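Local coordinates for putative oxidoreductase (Klebsiella pneumoniae subsp. pneumoniae MGH 78578, PDB 3E82), which probably acts as a nucleotide-dependent oxidoreductase of the Gfo/Idh/MocA family, binding NAD or a related cofactor in a Rossmann fold, at the interface of chains A and B. Coordinates in Å, arbitrary orientation; residue numbers count along the deposited sequence, not the author numbering. Chains: chain A/B, Putative oxidoreductase.

The interface of chains A and B. Residues chain A 244-245, 248-249, 283-284; chain B 158, 233-236.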
loop_
_atom_site.group_PDB
_atom_site.type_symbol
_atom_site.label_atom_id
_atom_site.label_comp_id
_atom_site.label_asym_id
_atom_site.label_seq_id
_atom_site.Cartn_x
_atom_site.Cartn_y
_atom_site.Cartn_z
ATOM N N HIS A 244 4.612 -5.572 10.324
ATOM C CA HIS A 244 4.620 -4.753 11.532
ATOM C C HIS A 244 3.798 -5.409 12.630
ATOM O O HIS A 244 2.692 -5.889 12.382
ATOM C CB HIS A 244 4.029 -3.366 11.260
ATOM C CG HIS A 244 4.685 -2.635 10.132
ATOM N ND1 HIS A 244 6.014 -2.268 10.152
ATOM C CD2 HIS A 244 4.189 -2.199 8.950
ATOM C CE1 HIS A 244 6.310 -1.639 9.029
ATOM N NE2 HIS A 244 5.221 -1.584 8.283
ATOM N N GLY A 245 4.352 -5.413 13.839
ATOM C CA GLY A 245 3.676 -5.971 14.998
ATOM C C GLY A 245 3.766 -4.919 16.095
ATOM O O GLY A 245 4.374 -3.867 15.883
ATOM N N GLY A 248 7.627 -4.707 17.143
ATOM C CA GLY A 248 8.641 -4.371 16.159
ATOM C C GLY A 248 8.242 -4.728 14.737
ATOM O O GLY A 248 7.142 -5.242 14.494
ATOM N N SER A 249 9.148 -4.466 13.801
ATOM C CA SER A 249 8.912 -4.719 12.385
ATOM C C SER A 249 10.045 -5.520 11.756
ATOM O O SER A 249 11.177 -5.514 12.248
ATOM C CB SER A 249 8.806 -3.390 11.617
ATOM O OG SER A 249 7.761 -2.570 12.099
ATOM N N TYR A 283 13.470 -4.297 13.206
ATOM C CA TYR A 283 13.416 -3.061 13.980
ATOM C C TYR A 283 12.701 -3.370 15.295
ATOM O O TYR A 283 11.575 -3.869 15.281
ATOM C CB TYR A 283 12.621 -2.000 13.210
ATOM C CG TYR A 283 13.255 -1.574 11.906
ATOM C CD1 TYR A 283 14.183 -0.531 11.865
ATOM C CD2 TYR A 283 12.931 -2.215 10.708
ATOM C CE1 TYR A 283 14.772 -0.134 10.661
ATOM C CE2 TYR A 283 13.516 -1.830 9.506
ATOM C CZ TYR A 283 14.432 -0.789 9.489
ATOM O OH TYR A 283 14.999 -0.402 8.299
ATOM N N ASP A 284 13.346 -3.098 16.427
ATOM C CA ASP A 284 12.705 -3.351 17.714
ATOM C C ASP A 284 12.048 -2.064 18.206
ATOM O O ASP A 284 12.039 -1.051 17.494
ATOM C CB ASP A 284 13.711 -3.866 18.753
ATOM C CG ASP A 284 14.884 -2.930 18.947
ATOM O OD1 ASP A 284 14.669 -1.704 18.930
ATOM O OD2 ASP A 284 16.019 -3.418 19.125
ATOM N N PHE B 158 5.856 4.778 15.595
ATOM C CA PHE B 158 5.745 3.604 16.444
ATOM C C PHE B 158 5.325 4.000 17.847
ATOM O O PHE B 158 6.116 4.540 18.619
ATOM C CB PHE B 158 7.074 2.849 16.486
ATOM C CG PHE B 158 6.996 1.533 17.203
ATOM C CD1 PHE B 158 6.222 0.491 16.694
ATOM C CD2 PHE B 158 7.685 1.336 18.394
ATOM C CE1 PHE B 158 6.139 -0.729 17.365
ATOM C CE2 PHE B 158 7.606 0.119 19.072
ATOM C CZ PHE B 158 6.834 -0.912 18.557
ATOM N N LEU B 233 1.721 2.023 14.321
ATOM C CA LEU B 233 2.566 0.879 14.652
ATOM C C LEU B 233 3.553 0.481 13.577
ATOM O O LEU B 233 3.411 -0.562 12.944
ATOM C CB LEU B 233 1.718 -0.337 15.012
ATOM C CG LEU B 233 1.345 -0.474 16.486
ATOM C CD1 LEU B 233 0.761 -1.849 16.704
ATOM C CD2 LEU B 233 2.575 -0.281 17.371
ATOM N N VAL B 234 4.562 1.315 13.382
ATOM C CA VAL B 234 5.595 1.044 12.395
ATOM C C VAL B 234 6.938 1.312 13.057
ATOM O O VAL B 234 7.391 2.453 13.119
ATOM C CB VAL B 234 5.443 1.953 11.150
ATOM C CG1 VAL B 234 6.563 1.666 10.152
ATOM C CG2 VAL B 234 4.091 1.717 10.496
ATOM N N ALA B 235 7.565 0.257 13.564
ATOM C CA ALA B 235 8.856 0.383 14.227
ATOM C C ALA B 235 9.928 0.791 13.232
ATOM O O ALA B 235 10.914 1.421 13.605
ATOM C CB ALA B 235 9.238 -0.931 14.901
ATOM N N GLY B 236 9.728 0.434 11.963
ATOM C CA GLY B 236 10.684 0.779 10.924
ATOM C C GLY B 236 10.358 0.126 9.591
ATOM O O GLY B 236 9.451 -0.695 9.506
HETATM O O HOH W 1 5.992 -2.372 14.073
#
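B:Ala235 and A:Ser249 meet both directly and through a water. The water hydrogen-bonds the amide N of B:Ala235, 3.1 Å away, and also bonds the hydroxyl OG of A:Ser249 and the carbonyl O of A:Gly245, so one small molecule ties the loop of chain B to two strands of chain A. The direct bond from B:Ala235 N to A:Ser249 OG is weak, bent to 130° at the hydrogen. Within chain A, OG lies in the plane of the A:His244 ring, 2.6 Å from ND1 in a nearly straight bond (173°) that should fix the ring's rotation. Serine suits this spot because its short hydroxyl can serve imidazole and water together.

Packing and ring contacts complete the patch. With CG anti to its carbonyl carbon (chi1 -55°), A:His244 offers a flat face to B:Val234, whose branching sets CG2 over the ring centre and CG1 3.5 Å from CE1. At the ring edge, CE1 faces the carbonyl O of B:Gly236 at 3.3 Å, a close polar contact. The broad A:Tyr283 face accepts a C-H of B:Gly236 CA, offset toward the rim near CG and 3.7 Å from the ring centroid (CH-pi); glycine, lacking a side chain, permits this approach. The small methyl CB of B:Ala235 fits against CA of A:Gly248, 3.7 Å away.

Strands 241-245, 248-252 and 280-284 of chain A, in the C-terminal alpha/beta region, thus receive the loop following strand 225-231 of chain B, within a two-fold interface that may be the biological dimer's.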